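Local coordinates for putative TetR-family transcriptional regulator (Bordetella parapertussis 12822, PDB 3CCY), which probably binds regulatory DNA as a dimeric transcription factor, most likely a repressor, as in other members of the TetR family, at residues Ala28-Tyr32 with Ser33-Ile37; Thr68-Asp71 with Ser72-Arg76; Ala136-Arg139 with Asp140-Gln144; Gly178-Ser181 with Pro182-Ala186. All blocks are in the same frame, centred on the assembly; numbering follows the deposited sequence. Where two conformers were deposited one is given.

Contact 1 (Ala28-Tyr32 with Ser33-Ile37); sequences ARQGY and SETSI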
# COMPACT_ATOMS: atom_id res chain seq x y z
N ALA A 28 12.81 1.27 7.48
CA ALA A 28 11.69 0.35 7.20
C ALA A 28 10.91 -0.09 8.45
O ALA A 28 9.73 -0.42 8.33
CB ALA A 28 12.16 -0.86 6.38
N ARG A 29 11.54 -0.12 9.63
CA ARG A 29 10.79 -0.33 10.89
C ARG A 29 10.14 0.98 11.36
O ARG A 29 8.94 1.18 11.16
CB ARG A 29 11.64 -0.91 12.03
CG ARG A 29 12.65 -1.99 11.68
CD ARG A 29 12.00 -3.27 11.16
NE ARG A 29 13.02 -4.20 10.64
CZ ARG A 29 13.53 -4.16 9.41
NH1 ARG A 29 13.10 -3.25 8.54
NH2 ARG A 29 14.45 -5.04 9.04
N GLN A 30 10.94 1.88 11.96
CA GLN A 30 10.43 3.14 12.53
C GLN A 30 10.23 4.28 11.54
O GLN A 30 9.49 5.23 11.83
CB GLN A 30 11.29 3.63 13.71
CG GLN A 30 12.77 3.80 13.42
CD GLN A 30 13.61 2.67 13.99
OE1 GLN A 30 13.30 1.48 13.79
NE2 GLN A 30 14.67 3.02 14.70
N GLY A 31 10.89 4.21 10.39
CA GLY A 31 10.76 5.24 9.35
C GLY A 31 11.92 6.21 9.28
O GLY A 31 12.85 6.17 10.10
N TYR A 32 11.85 7.11 8.31
CA TYR A 32 12.93 8.04 8.03
C TYR A 32 13.11 9.13 9.09
O TYR A 32 14.19 9.27 9.65
CB TYR A 32 12.77 8.65 6.62
CG TYR A 32 13.88 9.59 6.22
CD1 TYR A 32 15.04 9.10 5.60
CD2 TYR A 32 13.79 10.96 6.47
CE1 TYR A 32 16.07 9.96 5.23
CE2 TYR A 32 14.81 11.82 6.10
CZ TYR A 32 15.95 11.32 5.49
OH TYR A 32 16.96 12.19 5.13
N SER A 33 12.06 9.91 9.35
CA SER A 33 12.14 11.00 10.34
C SER A 33 12.43 10.49 11.74
O SER A 33 13.04 11.19 12.55
CB SER A 33 10.86 11.85 10.34
OG SER A 33 9.74 11.06 10.70
N GLU A 34 11.99 9.26 12.02
CA GLU A 34 12.22 8.61 13.31
C GLU A 34 13.69 8.20 13.51
O GLU A 34 14.19 8.22 14.63
CB GLU A 34 11.29 7.40 13.45
CG GLU A 34 9.84 7.75 13.79
CD GLU A 34 9.61 7.97 15.29
OE1 GLU A 34 9.68 9.13 15.76
OE2 GLU A 34 9.36 6.96 16.00
N THR A 35 14.36 7.84 12.41
CA THR A 35 15.75 7.38 12.42
C THR A 35 16.72 8.55 12.23
O THR A 35 16.64 9.27 11.24
CB THR A 35 15.99 6.34 11.28
OG1 THR A 35 15.01 5.30 11.35
CG2 THR A 35 17.39 5.73 11.36
N SER A 36 17.64 8.74 13.18
CA SER A 36 18.63 9.80 13.06
C SER A 36 19.97 9.27 12.55
O SER A 36 20.19 8.06 12.50
CB SER A 36 18.81 10.53 14.41
OG SER A 36 19.40 9.67 15.37
N ILE A 37 20.86 10.19 12.18
CA ILE A 37 22.23 9.87 11.78
C ILE A 37 23.01 9.23 12.93
O ILE A 37 23.85 8.36 12.71
CB ILE A 37 22.96 11.15 11.28
CG1 ILE A 37 22.07 11.88 10.20
CG2 ILE A 37 24.41 10.80 10.69
CD1 ILE A 37 22.06 13.47 10.50

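Contact 2 (Thr68-Asp71 with Ser72-Arg76); sequences THVD and SLLER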
# COMPACT_ATOMS: atom_id res chain seq x y z
N THR A 68 19.87 2.94 -6.29
CA THR A 68 20.44 1.68 -6.70
C THR A 68 19.34 0.62 -6.76
O THR A 68 19.36 -0.24 -7.62
CB THR A 68 21.63 1.23 -5.82
OG1 THR A 68 21.16 0.72 -4.57
CG2 THR A 68 22.61 2.39 -5.59
N HIS A 69 18.35 0.72 -5.87
CA HIS A 69 17.28 -0.25 -5.86
C HIS A 69 16.35 -0.18 -7.08
O HIS A 69 15.98 -1.23 -7.64
CB HIS A 69 16.45 -0.10 -4.59
CG HIS A 69 15.37 -1.11 -4.47
ND1 HIS A 69 15.62 -2.41 -4.08
CD2 HIS A 69 14.04 -1.03 -4.71
CE1 HIS A 69 14.49 -3.08 -4.08
NE2 HIS A 69 13.52 -2.28 -4.46
N VAL A 70 15.91 1.02 -7.45
CA VAL A 70 15.05 1.17 -8.64
C VAL A 70 15.87 0.91 -9.91
O VAL A 70 15.35 0.29 -10.84
CB VAL A 70 14.25 2.52 -8.69
CG1 VAL A 70 15.12 3.70 -9.01
CG2 VAL A 70 13.05 2.42 -9.70
N ASP A 71 17.15 1.31 -9.92
CA ASP A 71 18.01 1.02 -11.07
C ASP A 71 18.13 -0.49 -11.28
O ASP A 71 18.02 -0.97 -12.40
CB ASP A 71 19.40 1.67 -10.93
CG ASP A 71 19.39 3.16 -11.26
OD1 ASP A 71 18.37 3.67 -11.75
OD2 ASP A 71 20.41 3.83 -11.01
N SER A 72 18.29 -1.23 -10.20
CA SER A 72 18.38 -2.70 -10.28
C SER A 72 17.09 -3.34 -10.81
O SER A 72 17.12 -4.22 -11.68
CB SER A 72 18.71 -3.27 -8.91
OG SER A 72 19.47 -4.45 -9.03
N LEU A 73 15.96 -2.88 -10.28
CA LEU A 73 14.67 -3.39 -10.67
C LEU A 73 14.45 -3.15 -12.18
O LEU A 73 13.99 -4.04 -12.91
CB LEU A 73 13.60 -2.70 -9.83
CG LEU A 73 12.23 -3.32 -9.62
CD1 LEU A 73 12.23 -4.85 -9.59
CD2 LEU A 73 11.63 -2.74 -8.31
N LEU A 74 14.77 -1.94 -12.65
CA LEU A 74 14.65 -1.59 -14.06
C LEU A 74 15.51 -2.46 -14.96
O LEU A 74 15.04 -2.92 -15.99
CB LEU A 74 14.96 -0.09 -14.30
CG LEU A 74 13.85 0.89 -13.87
CD1 LEU A 74 14.37 2.33 -13.91
CD2 LEU A 74 12.57 0.79 -14.73
N GLU A 75 16.76 -2.70 -14.58
CA GLU A 75 17.64 -3.51 -15.42
C GLU A 75 17.12 -4.93 -15.47
O GLU A 75 17.04 -5.51 -16.55
CB GLU A 75 19.09 -3.50 -14.95
CG GLU A 75 20.16 -3.52 -16.08
CD GLU A 75 19.65 -3.70 -17.56
OE1 GLU A 75 19.47 -4.87 -18.00
OE2 GLU A 75 19.48 -2.66 -18.28
N ARG A 76 16.72 -5.48 -14.33
CA ARG A 76 16.27 -6.87 -14.32
C ARG A 76 14.98 -7.07 -15.09
O ARG A 76 14.83 -8.10 -15.76
CB ARG A 76 16.29 -7.43 -12.91
CG ARG A 76 17.76 -7.47 -12.42
CD ARG A 76 17.93 -7.89 -11.00
NE ARG A 76 17.57 -9.28 -10.81
CZ ARG A 76 17.28 -9.82 -9.64
NH1 ARG A 76 17.35 -9.08 -8.54
NH2 ARG A 76 16.91 -11.09 -9.57

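Contact 3 (Ala136-Arg139 with Asp140-Gln144); sequences AYVR and DALLQ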
# COMPACT_ATOMS: atom_id res chain seq x y z
N ALA A 136 5.39 1.58 -16.55
CA ALA A 136 5.20 1.53 -18.01
C ALA A 136 5.49 0.11 -18.53
O ALA A 136 4.75 -0.42 -19.35
CB ALA A 136 6.07 2.57 -18.72
N TYR A 137 6.55 -0.50 -18.02
CA TYR A 137 6.87 -1.86 -18.43
C TYR A 137 5.69 -2.81 -18.17
O TYR A 137 5.37 -3.65 -19.00
CB TYR A 137 8.12 -2.39 -17.71
CG TYR A 137 9.43 -1.83 -18.21
CD1 TYR A 137 9.61 -1.51 -19.54
CD2 TYR A 137 10.53 -1.67 -17.34
CE1 TYR A 137 10.81 -1.02 -20.02
CE2 TYR A 137 11.78 -1.17 -17.82
CZ TYR A 137 11.89 -0.84 -19.16
OH TYR A 137 13.06 -0.32 -19.69
N VAL A 138 5.06 -2.68 -17.00
CA VAL A 138 3.97 -3.58 -16.62
C VAL A 138 2.72 -3.26 -17.46
O VAL A 138 2.04 -4.17 -17.94
CB VAL A 138 3.64 -3.43 -15.12
CG1 VAL A 138 2.32 -4.21 -14.77
CG2 VAL A 138 4.86 -3.97 -14.29
N ARG A 139 2.42 -1.98 -17.61
CA ARG A 139 1.26 -1.54 -18.39
C ARG A 139 1.35 -2.08 -19.80
O ARG A 139 0.37 -2.66 -20.30
CB ARG A 139 1.16 -0.02 -18.45
CG ARG A 139 -0.14 0.46 -19.14
CD ARG A 139 0.03 1.81 -19.81
NE ARG A 139 0.59 1.69 -21.16
CZ ARG A 139 0.00 2.14 -22.27
NH1 ARG A 139 -1.18 2.76 -22.22
NH2 ARG A 139 0.60 1.95 -23.43
N ASP A 140 2.50 -1.86 -20.42
CA ASP A 140 2.73 -2.27 -21.80
C ASP A 140 2.65 -3.80 -21.90
O ASP A 140 2.12 -4.31 -22.88
CB ASP A 140 4.07 -1.76 -22.32
CG ASP A 140 4.10 -0.24 -22.52
OD1 ASP A 140 3.08 0.44 -22.30
OD2 ASP A 140 5.17 0.29 -22.92
N ALA A 141 3.14 -4.53 -20.90
CA ALA A 141 3.10 -6.01 -20.97
C ALA A 141 1.66 -6.53 -20.87
O ALA A 141 1.32 -7.53 -21.51
CB ALA A 141 3.97 -6.64 -19.87
N LEU A 142 0.84 -5.87 -20.05
CA LEU A 142 -0.60 -6.16 -19.97
C LEU A 142 -1.33 -5.90 -21.30
O LEU A 142 -2.13 -6.73 -21.76
CB LEU A 142 -1.28 -5.35 -18.84
CG LEU A 142 -1.05 -5.84 -17.40
CD1 LEU A 142 -1.71 -4.90 -16.43
CD2 LEU A 142 -1.65 -7.24 -17.25
N LEU A 143 -1.07 -4.75 -21.91
CA LEU A 143 -1.67 -4.43 -23.19
C LEU A 143 -1.14 -5.31 -24.35
O LEU A 143 -1.78 -5.39 -25.39
CB LEU A 143 -1.48 -2.95 -23.55
CG LEU A 143 -2.17 -1.98 -22.60
CD1 LEU A 143 -1.68 -0.59 -22.87
CD2 LEU A 143 -3.71 -2.01 -22.72
N GLN A 144 0.00 -5.99 -24.16
CA GLN A 144 0.41 -7.01 -25.12
C GLN A 144 -0.44 -8.29 -24.99
O GLN A 144 -0.54 -9.06 -25.92
CB GLN A 144 1.90 -7.34 -25.05
CG GLN A 144 2.71 -6.24 -25.67
CD GLN A 144 4.19 -6.47 -25.61
OE1 GLN A 144 4.76 -6.68 -24.54
NE2 GLN A 144 4.84 -6.41 -26.75

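Contact 4 (Gly178-Ser181 with Pro182-Ala186); sequences GSVS and PDALA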
# COMPACT_ATOMS: atom_id res chain seq x y z
N GLY A 178 7.28 -18.12 4.50
CA GLY A 178 6.11 -18.86 5.01
C GLY A 178 5.66 -19.97 4.08
O GLY A 178 6.37 -20.35 3.14
N SER A 179 4.47 -20.47 4.34
CA SER A 179 3.86 -21.57 3.58
C SER A 179 3.88 -21.36 2.07
O SER A 179 4.36 -22.25 1.29
CB SER A 179 2.42 -21.72 4.04
OG SER A 179 2.44 -22.31 5.30
N VAL A 180 3.46 -20.15 1.67
CA VAL A 180 3.39 -19.71 0.28
C VAL A 180 4.69 -19.01 -0.18
O VAL A 180 5.04 -17.94 0.33
CB VAL A 180 2.18 -18.75 0.07
CG1 VAL A 180 1.99 -18.43 -1.46
CG2 VAL A 180 0.91 -19.36 0.67
N SER A 181 5.38 -19.61 -1.15
CA SER A 181 6.67 -19.10 -1.62
C SER A 181 6.47 -17.88 -2.50
O SER A 181 5.38 -17.67 -3.03
CB SER A 181 7.41 -20.18 -2.42
OG SER A 181 6.77 -20.34 -3.69
N PRO A 182 7.52 -17.03 -2.64
CA PRO A 182 7.40 -15.94 -3.63
C PRO A 182 6.91 -16.36 -5.02
O PRO A 182 6.01 -15.70 -5.56
CB PRO A 182 8.81 -15.31 -3.65
CG PRO A 182 9.27 -15.49 -2.23
CD PRO A 182 8.80 -16.95 -1.90
N ASP A 183 7.41 -17.49 -5.56
CA ASP A 183 6.94 -17.97 -6.87
C ASP A 183 5.47 -18.40 -6.84
O ASP A 183 4.73 -18.08 -7.75
CB ASP A 183 7.79 -19.13 -7.43
CG ASP A 183 8.76 -18.69 -8.50
OD1 ASP A 183 9.21 -17.48 -8.52
OD2 ASP A 183 9.10 -19.58 -9.30
N ALA A 184 5.06 -19.15 -5.83
CA ALA A 184 3.65 -19.52 -5.62
C ALA A 184 2.76 -18.27 -5.52
O ALA A 184 1.68 -18.20 -6.13
CB ALA A 184 3.49 -20.44 -4.37
N LEU A 185 3.20 -17.25 -4.79
CA LEU A 185 2.38 -16.05 -4.64
C LEU A 185 2.22 -15.35 -6.01
O LEU A 185 1.12 -14.86 -6.36
CB LEU A 185 2.97 -15.10 -3.57
CG LEU A 185 2.26 -13.76 -3.43
CD1 LEU A 185 0.82 -13.99 -2.97
CD2 LEU A 185 2.99 -12.84 -2.40
N ALA A 186 3.31 -15.31 -6.78
CA ALA A 186 3.34 -14.67 -8.09
C ALA A 186 2.38 -15.38 -9.04
O ALA A 186 1.58 -14.70 -9.70
CB ALA A 186 4.80 -14.67 -8.71

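Contact 1 (Ala28-Tyr32 with Ser33-Ile37)
With OG1 anti to its own carbonyl carbon (chi1 -52°), the side chain of Thr-35 turns back beside its backbone N and reaches the carbonyl of Gly-31. Gln-30 complements it: its CG lies between backbone N and carbonyl carbon (chi1 55°), which sets that CG 3.4 Å from Thr-35 OG1, the two side chains meeting at about a right angle. The hydroxyl bond is short, 2.6 Å from Thr-35 OG1 to Gly-31 O, and comes in 19° off the carbonyl plane. The same oxygen takes a weak bond from Thr-35 N at 3.2 Å, and Thr-35 N gives a second weak bond to Tyr-32 O, so one threonine closes the turn with both its amide and its hydroxyl. Gly-31, the first residue to leave helical geometry, has a positive phi, at which a CB would collide with the preceding carbonyl oxygen. Glu-34 folds over Gln-30, its CG 3.2 Å from Gln-30 O. Ser-36 then serves as N-cap of the next helix, at the start of the predicted helix-turn-helix. The turn thus joins helix 15-29 to helix 37-43. Ser-33 OG is hydrogen-bonded to Ser-33 OG of the second subunit, while the Tyr-32 ring forms a cation-pi contact with Lys-58 and touches Glu-59 and Leu-62 of helix 58-81 and Cys-115 of helix 87-115.

Contact 2 (Thr68-Asp71 with Ser72-Arg76)
Residues Thr-68 to Asp-71 and Ser-72 to Arg-76 are consecutive turns of one regular alpha helix, joined by four i to i+4 backbone hydrogen bonds. The straightest runs from Leu-74 N to Val-70 O, 2.9 Å with an N-H...O angle of 166°; Leu-73 N reaches His-69 O at 3.1 Å, and Ser-72 N and Glu-75 N repeat the pattern to Thr-68 O and Asp-71 O. Side chains follow the same spacing. Leu-74, its chi1 of -76° turning CG to the amide side of the residue, folds back along the helix and brings CG within 3.4 Å of Val-70 O and CD1 within 4.4 Å of Val-70 CG2. On the neighbouring face of the helix, the CD2 methyl of Leu-73 lies 4.3 Å from His-69 NE2, approaching the imidazole obliquely; that nitrogen is buried with no polar partner in the model. The two i to i+4 pairs serve different neighbours. His-69 and Leu-73 both pack on Ile-101 of helix 87-115, whereas Val-70 meets Leu-127 and Lys-130 of helix 122-145 and Leu-74 packs on Glu-133 and Tyr-137 of that helix. On the more polar side, Asp-71 OD1 forms a salt bridge with Lys-130, and Glu-75 OE2 one with Arg-78. Such an amphipathic helix, buried on two flanks, is characteristic of the all-helical TetR fold, in which a long helix leads from the DNA-binding domain into the C-terminal bundle.

Contact 3 (Ala136-Arg139 with Asp140-Gln144)
Arg-139 and Asp-140 form a salt bridge between adjacent residues on helix 122-145, part of the helical bundle that makes up the C-terminal domain of this TetR-family protein. In the conformer described (a second was also deposited), the arginine chain sets out on the side away from its amide nitrogen (chi1 -174°) and then bends at chi3 (85°), which swings the guanidinium back over the next turn. There it grips the aspartate side-on, NE and NH2 both donating to the single oxygen OD1. The NE bond is 3.0 Å and meets Asp-140 OD1 nearly along its C-O axis; NH2 arrives on the syn side, out of the carboxylate plane. The oxygen lies in the guanidinium plane although the two flat groups are turned 70° from each other. The carboxylate may offset part of the like charge between Arg-139 and nearby Arg-153. Elsewhere on the helix, Val-138 CG1 lies 4.4 Å from Leu-142 CD1; the valine packs on Ile-94 and Phe-98 of helix 87-115 and on Phe-163 and Phe-164 of helix 153-168, the leucine on Phe-91. Leu-142 and Leu-143 also touch Tyr-197 of the second subunit. Backbone bonds from Asp-140 N to Ala-136 O and from Leu-143 N to Arg-139 O keep the turns regular. In that same arginine conformer, the Leu-143 methyl CD1 sits over the centre of one guanidinium face, 3.3 Å from Arg-139 CZ.

Contact 4 (Gly178-Ser181 with Pro182-Ala186)
Val-180 lays its CG1 methyl against the first turn of the helix that follows, 3.8 Å from Ala-184 CB and 4.1 Å from Leu-185 CB. A chi1 of -172° extends that branch away from the valine's own amide, and it also comes within 3.7 Å of Leu-185 N, covering the first turn from the side of the preceding loop. The next residue meets the same turn with polar atoms. Ser-181 is the N-cap of helix 182-195: its OG accepts from Ala-184 N at 3.0 Å, nearly straight with an N-H...O angle of 168°, and thereby satisfies an amide that has no preceding helical carbonyl. The OG reaches it because chi1 is 73°, which tucks the oxygen in above the serine's main chain, flanked by N and C. The serine's own carbonyl starts the regular pattern, with Leu-185 N only 2.8 Å from Ser-181 O. A hydroxyl N-cap followed by proline at the first helical position is a familiar way to begin an alpha helix, since proline needs no amide hydrogen there. The helix belongs to the C-terminal domain. Its buried Leu-185 packs on Leu-99 of helix 87-115 and on Val-158 of the second subunit, while Val-180 touches Thr-154 of that subunit and its carbonyl accepts from Tyr-174 OH.

The four contacts follow one another along the chain, and each is local: a turn closed by a threonine, two stretches within helices, and a capped helix start. Only contacts 2 and 3 touch, where Leu-74 CD2 meets Tyr-137 CE2 at 3.7 Å, joining helix 58-81 to helix 122-145; their centres are 17 Å apart. Contact 1, at the edge of the predicted DNA-binding motif, lies on the opposite side of the chain's centre from contact 3, with centres 35 Å apart. Contact 4 stands about 10 Å from contact 2 and 11 Å from contact 3 between nearest atoms. Contacts 1, 3 and 4 all reach the second subunit, whereas contact 2 does not.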